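Long-range contacts in peptidyl-tRNA hydrolase (Sulfolobus solfataricus, PDB 1XTY), which catalyses the hydrolysis of peptidyl-tRNA to tRNA and an N-acyl amino acid, and may act on peptidyl-tRNAs that drop off the ribosome: residues D11-K16 with K89-P94; I2-V7 with I102-E107; F81-D86 with G95-L100. All blocks are in the same frame, centred on the assembly; numbering follows the deposited sequence.

Contact 1 (D11-K16 with K89-P94)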
loop_
_atom_site.group_PDB
_atom_site.type_symbol
_atom_site.label_atom_id
_atom_site.label_comp_id
_atom_site.label_asym_id
_atom_site.label_seq_id
_atom_site.Cartn_x
_atom_site.Cartn_y
_atom_site.Cartn_z
ATOM N N ASP A 11 6.768 18.575 1.137
ATOM C CA ASP A 11 7.884 19.421 0.717
ATOM C C ASP A 11 8.873 18.785 -0.251
ATOM O O ASP A 11 9.754 19.467 -0.771
ATOM C CB ASP A 11 8.636 19.972 1.934
ATOM C CG ASP A 11 9.149 18.882 2.852
ATOM O OD1 ASP A 11 9.959 19.201 3.749
ATOM O OD2 ASP A 11 8.742 17.713 2.687
ATOM N N ILE A 12 8.748 17.486 -0.490
ATOM C CA ILE A 12 9.634 16.828 -1.439
ATOM C C ILE A 12 8.821 16.591 -2.706
ATOM O O ILE A 12 7.591 16.574 -2.664
ATOM C CB ILE A 12 10.184 15.485 -0.899
ATOM C CG1 ILE A 12 9.037 14.570 -0.480
ATOM C CG2 ILE A 12 11.128 15.743 0.268
ATOM C CD1 ILE A 12 9.507 13.237 0.069
ATOM N N LYS A 13 9.504 16.415 -3.830
ATOM C CA LYS A 13 8.820 16.214 -5.101
ATOM C C LYS A 13 8.526 14.754 -5.420
ATOM O O LYS A 13 9.442 13.948 -5.608
ATOM C CB LYS A 13 9.641 16.827 -6.237
ATOM C CG LYS A 13 8.999 16.698 -7.607
ATOM C CD LYS A 13 9.835 17.396 -8.669
ATOM C CE LYS A 13 9.213 17.254 -10.048
ATOM N NZ LYS A 13 9.982 18.011 -11.078
ATOM N N MET A 14 7.240 14.426 -5.487
ATOM C CA MET A 14 6.805 13.070 -5.799
ATOM C C MET A 14 5.555 13.084 -6.672
ATOM O O MET A 14 4.575 13.750 -6.346
ATOM C CB MET A 14 6.496 12.293 -4.514
ATOM C CG MET A 14 7.676 12.103 -3.580
ATOM S SD MET A 14 7.271 10.960 -2.236
ATOM C CE MET A 14 6.423 12.042 -1.095
ATOM N N GLY A 15 5.595 12.349 -7.780
ATOM C CA GLY A 15 4.439 12.271 -8.656
ATOM C C GLY A 15 3.418 11.346 -8.015
ATOM O O GLY A 15 3.729 10.681 -7.025
ATOM N N LYS A 16 2.208 11.282 -8.561
ATOM C CA LYS A 16 1.193 10.422 -7.961
ATOM C C LYS A 16 1.604 8.950 -7.960
ATOM O O LYS A 16 1.271 8.215 -7.033
ATOM C CB LYS A 16 -0.156 10.603 -8.663
ATOM C CG LYS A 16 -0.197 10.186 -10.114
ATOM C CD LYS A 16 -1.573 10.503 -10.702
ATOM C CE LYS A 16 -1.670 10.100 -12.163
ATOM N NZ LYS A 16 -3.011 10.416 -12.735
ATOM N N LYS A 89 15.875 5.414 -6.602
ATOM C CA LYS A 89 15.882 4.945 -7.990
ATOM C C LYS A 89 15.527 6.073 -8.955
ATOM O O LYS A 89 15.862 6.006 -10.138
ATOM C CB LYS A 89 14.906 3.779 -8.138
ATOM C CG LYS A 89 15.256 2.581 -7.268
ATOM C CD LYS A 89 16.643 2.025 -7.592
ATOM C CE LYS A 89 17.001 0.829 -6.706
ATOM N NZ LYS A 89 18.335 0.239 -7.051
ATOM N N THR A 90 14.845 7.097 -8.454
ATOM C CA THR A 90 14.476 8.218 -9.302
ATOM C C THR A 90 15.009 9.507 -8.671
ATOM O O THR A 90 15.916 9.451 -7.852
ATOM C CB THR A 90 12.915 8.273 -9.507
ATOM O OG1 THR A 90 12.572 9.470 -10.207
ATOM C CG2 THR A 90 12.164 8.196 -8.182
ATOM N N GLN A 91 14.481 10.653 -9.092
ATOM C CA GLN A 91 14.905 11.954 -8.583
ATOM C C GLN A 91 15.469 11.950 -7.157
ATOM O O GLN A 91 16.652 12.212 -6.940
ATOM C CB GLN A 91 13.734 12.933 -8.658
ATOM C CG GLN A 91 13.319 13.277 -10.080
ATOM C CD GLN A 91 11.999 14.004 -10.117
ATOM O OE1 GLN A 91 11.576 14.578 -9.113
ATOM N NE2 GLN A 91 11.332 13.985 -11.283
ATOM N N LEU A 92 14.594 11.699 -6.191
ATOM C CA LEU A 92 14.951 11.695 -4.782
ATOM C C LEU A 92 16.216 10.907 -4.462
ATOM O O LEU A 92 16.492 9.862 -5.059
ATOM C CB LEU A 92 13.792 11.144 -3.942
ATOM C CG LEU A 92 12.483 11.939 -3.933
ATOM C CD1 LEU A 92 11.446 11.229 -3.076
ATOM C CD2 LEU A 92 12.740 13.335 -3.400
ATOM N N GLU A 93 16.984 11.420 -3.507
ATOM C CA GLU A 93 18.209 10.762 -3.077
ATOM C C GLU A 93 17.830 9.604 -2.163
ATOM O O GLU A 93 16.892 9.712 -1.372
ATOM C CB GLU A 93 19.107 11.745 -2.316
ATOM C CG GLU A 93 19.802 12.767 -3.202
ATOM C CD GLU A 93 21.060 12.217 -3.848
ATOM O OE1 GLU A 93 21.030 11.070 -4.344
ATOM O OE2 GLU A 93 22.082 12.938 -3.867
ATOM N N PRO A 94 18.543 8.474 -2.267
ATOM C CA PRO A 94 18.213 7.336 -1.405
ATOM C C PRO A 94 18.395 7.713 0.062
ATOM O O PRO A 94 19.334 8.427 0.414
ATOM C CB PRO A 94 19.190 6.257 -1.868
ATOM C CG PRO A 94 20.372 7.055 -2.352
ATOM C CD PRO A 94 19.713 8.179 -3.111
#
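Two surface loops of the PTH2 fold meet where Leu92 reaches over to Ile12, Lys13 and Met14: the turn that leads from strand 2-9 into helix 16-35, and the connection inside the hairpin of strands 81-85 and 97-106. No hydrogen bond joins them; the touch is made by side chains packing on one another and on one backbone carbonyl. Leu92 carries its CG anti to its carbonyl carbon (chi1 -64°), and the two methyls beyond it divide the work. CD1 lies 3.9 Å from CG of Met14, the two side chains crossing at about a right angle, while CD2 comes to 4.2 Å from CB of Ile12. CG and CD2 of Leu92 both lie 4.0 Å from the backbone O of Lys13. An alanine in place of Leu92 would probably leave Met14 CG and Ile12 CB without their apolar partner and open a gap between the loops. Farther out, the extended side chain of Lys13 crosses that of Gln91 obliquely, its methylenes passing the amide group. CD of Lys13 is 3.3 Å from OE1 of Gln91, and CE is 4.1 Å from NE2, so it is the aliphatic part of the lysine that meets the amide. Both residues are exposed, whereas Leu92 is only partly so. On the sheet side of the loops, Ile12, Met14 and Leu92 all rest on Thr98 of strand 97-106, and Met14 also packs against Ile19 and Gln22 of helix 16-35, whose N-cap is Gly15.

Contact 2 (I2-V7 with I102-E107)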
loop_
_atom_site.group_PDB
_atom_site.type_symbol
_atom_site.label_atom_id
_atom_site.label_comp_id
_atom_site.label_asym_id
_atom_site.label_seq_id
_atom_site.Cartn_x
_atom_site.Cartn_y
_atom_site.Cartn_z
ATOM N N ILE A 2 -11.161 0.787 13.733
ATOM C CA ILE A 2 -9.712 0.679 13.703
ATOM C C ILE A 2 -9.273 1.220 12.349
ATOM O O ILE A 2 -9.862 0.881 11.325
ATOM C CB ILE A 2 -9.263 -0.793 13.829
ATOM C CG1 ILE A 2 -9.778 -1.377 15.146
ATOM C CG2 ILE A 2 -7.746 -0.897 13.745
ATOM C CD1 ILE A 2 -9.310 -0.623 16.376
ATOM N N LYS A 3 -8.251 2.072 12.340
ATOM C CA LYS A 3 -7.761 2.638 11.092
ATOM C C LYS A 3 -6.247 2.762 11.015
ATOM O O LYS A 3 -5.554 2.772 12.030
ATOM C CB LYS A 3 -8.370 4.020 10.855
ATOM C CG LYS A 3 -9.862 3.994 10.580
ATOM C CD LYS A 3 -10.396 5.381 10.316
ATOM C CE LYS A 3 -11.899 5.347 10.089
ATOM N NZ LYS A 3 -12.445 6.719 9.902
ATOM N N MET A 4 -5.747 2.847 9.788
ATOM C CA MET A 4 -4.324 3.019 9.554
ATOM C C MET A 4 -4.175 4.407 8.958
ATOM O O MET A 4 -4.946 4.801 8.083
ATOM C CB MET A 4 -3.790 1.985 8.553
ATOM C CG MET A 4 -2.326 2.222 8.183
ATOM S SD MET A 4 -1.683 1.097 6.913
ATOM C CE MET A 4 -1.392 -0.355 7.888
ATOM N N VAL A 5 -3.198 5.159 9.443
ATOM C CA VAL A 5 -2.960 6.493 8.931
ATOM C C VAL A 5 -1.556 6.564 8.354
ATOM O O VAL A 5 -0.605 6.064 8.956
ATOM C CB VAL A 5 -3.087 7.558 10.045
ATOM C CG1 VAL A 5 -2.843 8.947 9.468
ATOM C CG2 VAL A 5 -4.467 7.481 10.680
ATOM N N ILE A 6 -1.436 7.164 7.176
ATOM C CA ILE A 6 -0.136 7.328 6.542
ATOM C C ILE A 6 0.080 8.820 6.322
ATOM O O ILE A 6 -0.732 9.493 5.685
ATOM C CB ILE A 6 -0.042 6.590 5.185
ATOM C CG1 ILE A 6 -0.213 5.083 5.385
ATOM C CG2 ILE A 6 1.317 6.858 4.543
ATOM C CD1 ILE A 6 -1.647 4.621 5.430
ATOM N N VAL A 7 1.172 9.332 6.877
ATOM C CA VAL A 7 1.519 10.743 6.764
ATOM C C VAL A 7 2.564 10.932 5.672
ATOM O O VAL A 7 3.680 10.422 5.777
ATOM C CB VAL A 7 2.085 11.270 8.101
ATOM C CG1 VAL A 7 2.323 12.778 8.010
ATOM C CG2 VAL A 7 1.123 10.943 9.237
ATOM N N ILE A 102 1.185 4.690 10.548
ATOM C CA ILE A 102 0.838 4.471 11.950
ATOM C C ILE A 102 -0.378 3.552 12.051
ATOM O O ILE A 102 -1.373 3.748 11.352
ATOM C CB ILE A 102 0.499 5.803 12.673
ATOM C CG1 ILE A 102 1.694 6.757 12.610
ATOM C CG2 ILE A 102 0.134 5.528 14.117
ATOM C CD1 ILE A 102 1.393 8.152 13.162
ATOM N N GLY A 103 -0.295 2.547 12.915
ATOM C CA GLY A 103 -1.411 1.637 13.084
ATOM C C GLY A 103 -1.262 0.325 12.333
ATOM O O GLY A 103 -0.149 -0.063 11.971
ATOM N N PRO A 104 -2.377 -0.377 12.064
ATOM C CA PRO A 104 -3.730 0.042 12.445
ATOM C C PRO A 104 -3.977 0.072 13.953
ATOM O O PRO A 104 -3.355 -0.667 14.716
ATOM C CB PRO A 104 -4.621 -0.969 11.723
ATOM C CG PRO A 104 -3.777 -2.194 11.684
ATOM C CD PRO A 104 -2.405 -1.664 11.348
ATOM N N ALA A 105 -4.889 0.943 14.371
ATOM C CA ALA A 105 -5.231 1.079 15.782
ATOM C C ALA A 105 -6.510 1.912 15.905
ATOM O O ALA A 105 -6.950 2.521 14.934
ATOM C CB ALA A 105 -4.091 1.761 16.528
ATOM N N PRO A 106 -7.128 1.940 17.100
ATOM C CA PRO A 106 -8.357 2.722 17.305
ATOM C C PRO A 106 -8.175 4.124 16.730
ATOM O O PRO A 106 -7.210 4.812 17.054
ATOM C CB PRO A 106 -8.502 2.730 18.822
ATOM C CG PRO A 106 -7.995 1.376 19.194
ATOM C CD PRO A 106 -6.740 1.240 18.339
ATOM N N GLU A 107 -9.102 4.558 15.883
ATOM C CA GLU A 107 -8.957 5.864 15.253
ATOM C C GLU A 107 -8.840 7.046 16.208
ATOM O O GLU A 107 -8.160 8.023 15.898
ATOM C CB GLU A 107 -10.090 6.109 14.256
ATOM C CG GLU A 107 -11.469 6.183 14.848
ATOM C CD GLU A 107 -12.518 6.361 13.771
ATOM O OE1 GLU A 107 -12.399 7.327 12.986
ATOM O OE2 GLU A 107 -13.454 5.537 13.707
#
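Lys3 reaches Glu107 with the far half of its side chain. CB and CG lead out from the sheet with CG anti to the carbonyl carbon (chi1 -68°), and the chain is extended from there. CD comes near both CB and OE1 of Glu107, 3.9 Å from OE1; CE lies 3.5 Å from OE1 of Glu107; and NZ closes a salt bridge to the same OE1 at 3.1 Å, meeting it from above the carboxylate plane, 45° out of it. Glu107 is the first residue of helix 107-114, so the ion pair ties strand 2-9 to the start of that helix.

Along the strands the two backbones pair as antiparallel neighbours within the mixed sheet at the heart of the PTH2 fold. Lys3 exchanges hydrogen bonds with Ala105, its N to Ala105 O being 2.9 Å, and Val5 does the same with Ile102, where Ile102 N to Val5 O is 2.8 Å. Between these pairs the register slips by one residue, a beta bulge formed at Gly103 and Pro104, which are joined by a cis peptide bond. A side chain on Gly103 would run into Lys3 O.

Ile2 packs on Pro104 and Pro106: its CG2 is 3.7 Å from CB of Pro104, and its CD1 the same distance from CG of Pro106. Met4 has CG anti to its backbone N (chi1 174°), near Ile102 O, and the bend at chi3 then brings CE to 3.8 Å from CD of Pro104. Trp49 of helix 40-51 touches both Met4 and Pro104, while Val110 of helix 107-114 packs on Val5 and Ala105.

Contact 3 (F81-D86 with G95-L100)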
loop_
_atom_site.group_PDB
_atom_site.type_symbol
_atom_site.label_atom_id
_atom_site.label_comp_id
_atom_site.label_asym_id
_atom_site.label_seq_id
_atom_site.Cartn_x
_atom_site.Cartn_y
_atom_site.Cartn_z
ATOM N N PHE A 81 4.426 1.629 13.929
ATOM C CA PHE A 81 4.744 2.728 13.030
ATOM C C PHE A 81 5.851 2.324 12.066
ATOM O O PHE A 81 6.629 1.418 12.349
ATOM C CB PHE A 81 5.141 3.985 13.823
ATOM C CG PHE A 81 6.496 3.911 14.473
ATOM C CD1 PHE A 81 7.646 4.265 13.767
ATOM C CD2 PHE A 81 6.625 3.499 15.795
ATOM C CE1 PHE A 81 8.905 4.210 14.373
ATOM C CE2 PHE A 81 7.879 3.440 16.410
ATOM C CZ PHE A 81 9.019 3.795 15.698
ATOM N N SER A 82 5.899 2.980 10.913
ATOM C CA SER A 82 6.929 2.685 9.927
ATOM C C SER A 82 7.424 3.966 9.285
ATOM O O SER A 82 6.626 4.787 8.841
ATOM C CB SER A 82 6.386 1.750 8.840
ATOM O OG SER A 82 5.269 2.327 8.179
ATOM N N ILE A 83 8.742 4.140 9.253
ATOM C CA ILE A 83 9.329 5.321 8.632
ATOM C C ILE A 83 9.914 4.838 7.314
ATOM O O ILE A 83 10.844 4.025 7.291
ATOM C CB ILE A 83 10.440 5.940 9.503
ATOM C CG1 ILE A 83 9.852 6.388 10.847
ATOM C CG2 ILE A 83 11.058 7.139 8.782
ATOM C CD1 ILE A 83 10.887 6.907 11.834
ATOM N N ILE A 84 9.350 5.327 6.219
ATOM C CA ILE A 84 9.781 4.919 4.892
ATOM C C ILE A 84 10.787 5.872 4.250
ATOM O O ILE A 84 10.588 7.085 4.251
ATOM C CB ILE A 84 8.562 4.781 3.961
ATOM C CG1 ILE A 84 7.575 3.766 4.557
ATOM C CG2 ILE A 84 9.005 4.370 2.569
ATOM C CD1 ILE A 84 8.171 2.376 4.775
ATOM N N GLU A 85 11.870 5.313 3.715
ATOM C CA GLU A 85 12.892 6.109 3.042
ATOM C C GLU A 85 12.950 5.666 1.585
ATOM O O GLU A 85 12.719 4.495 1.268
ATOM C CB GLU A 85 14.270 5.940 3.704
ATOM C CG GLU A 85 14.283 6.264 5.202
ATOM C CD GLU A 85 15.681 6.502 5.771
ATOM O OE1 GLU A 85 16.665 5.947 5.240
ATOM O OE2 GLU A 85 15.792 7.242 6.773
ATOM N N ASP A 86 13.251 6.608 0.703
ATOM C CA ASP A 86 13.330 6.332 -0.726
ATOM C C ASP A 86 14.503 5.406 -1.061
ATOM O O ASP A 86 15.541 5.434 -0.393
ATOM C CB ASP A 86 13.460 7.656 -1.489
ATOM C CG ASP A 86 13.155 7.513 -2.970
ATOM O OD1 ASP A 86 14.042 7.084 -3.731
ATOM O OD2 ASP A 86 12.015 7.827 -3.370
ATOM N N GLY A 95 17.482 7.249 0.907
ATOM C CA GLY A 95 17.566 7.561 2.320
ATOM C C GLY A 95 16.622 8.675 2.726
ATOM O O GLY A 95 16.390 8.895 3.914
ATOM N N THR A 96 16.075 9.379 1.740
ATOM C CA THR A 96 15.146 10.475 2.003
ATOM C C THR A 96 13.842 9.933 2.592
ATOM O O THR A 96 13.184 9.088 1.984
ATOM C CB THR A 96 14.805 11.239 0.700
ATOM O OG1 THR A 96 16.012 11.733 0.101
ATOM C CG2 THR A 96 13.874 12.401 0.988
ATOM N N ILE A 97 13.472 10.415 3.774
ATOM C CA ILE A 97 12.236 9.976 4.414
ATOM C C ILE A 97 11.060 10.572 3.632
ATOM O O ILE A 97 10.975 11.785 3.452
ATOM C CB ILE A 97 12.189 10.430 5.891
ATOM C CG1 ILE A 97 13.268 9.685 6.686
ATOM C CG2 ILE A 97 10.803 10.178 6.485
ATOM C CD1 ILE A 97 13.325 10.049 8.163
ATOM N N THR A 98 10.160 9.711 3.166
ATOM C CA THR A 98 9.018 10.153 2.370
ATOM C C THR A 98 7.679 10.136 3.098
ATOM O O THR A 98 6.795 10.946 2.801
ATOM C CB THR A 98 8.864 9.288 1.100
ATOM O OG1 THR A 98 8.651 7.926 1.480
ATOM C CG2 THR A 98 10.110 9.381 0.225
ATOM N N CYS A 99 7.510 9.208 4.036
ATOM C CA CYS A 99 6.251 9.131 4.761
ATOM C C CYS A 99 6.344 8.292 6.025
ATOM O O CYS A 99 7.336 7.591 6.261
ATOM C CB CYS A 99 5.145 8.579 3.852
ATOM S SG CYS A 99 5.410 6.889 3.263
ATOM N N LEU A 100 5.288 8.380 6.826
ATOM C CA LEU A 100 5.183 7.678 8.096
ATOM C C LEU A 100 3.852 6.934 8.189
ATOM O O LEU A 100 2.788 7.520 7.983
ATOM C CB LEU A 100 5.264 8.689 9.250
ATOM C CG LEU A 100 4.957 8.188 10.664
ATOM C CD1 LEU A 100 6.119 7.335 11.175
ATOM C CD2 LEU A 100 4.737 9.378 11.596
#
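Phe81 opens the hairpin by bringing CD1 of its ring to 4.3 Å from CD1 of Leu100. Ser82 O meets the CA-H of Leu100, 3.3 Å from CA. Ile83 spans two partners, its CG1 near CD1 of Leu100 and its CG2 3.7 Å from CD1 of Ile97. Ile84 donates its N-H to Cys99 O, N to O 3.0 Å and nearly in line with the carbonyl, and its O takes the N-H of Thr98 at 2.9 Å plus a weak bond from Thr98 OG1, whose stronger partner is Gln22. The register then shifts by one, a beta bulge. Glu85 packs against Gly95, its CD 3.1 Å from Gly95 O without a hydrogen bond, both groups being acceptors, and its OE2 lies near CG1 of Ile97. Asp86 is held by two backbone bonds, N to Thr96 O at 2.8 Å and O from Gly95 N at 3.0 Å; its OD2 salt-bridges Lys18 NZ and OD1 accepts a hydrogen bond from Gly88 N. Ile84 and Ser82 pack on Ala26 and Leu30 of helix 16-35, Ile97 and Leu100 on helix 64-76 across the sheet, and strand 2-9 continues the sheet beyond strand 97-106.

Overall arrangement
Contacts 2 and 3 share strand 97-106, which pairs with strand 2-9 on one side and strand 81-85 on the other; their centres lie about 16 Å apart. Val7 N and Leu100 O, 2.7 Å apart in a probable hydrogen bond, carry the sheet from one to the other. Contact 1 sits at the hairpin end, its centre about 12 Å from that of contact 3 and about 24 Å from that of contact 2. There Leu92 CD1 touches Asp86 OD2 at 3.5 Å and Ile12 CD1 packs on Thr98. A bound sulfate, probably from the crystallisation liquor, lies about 4 Å from the Asp86 side chain, and a sulfate is also found about 5 Å from that of Ile12.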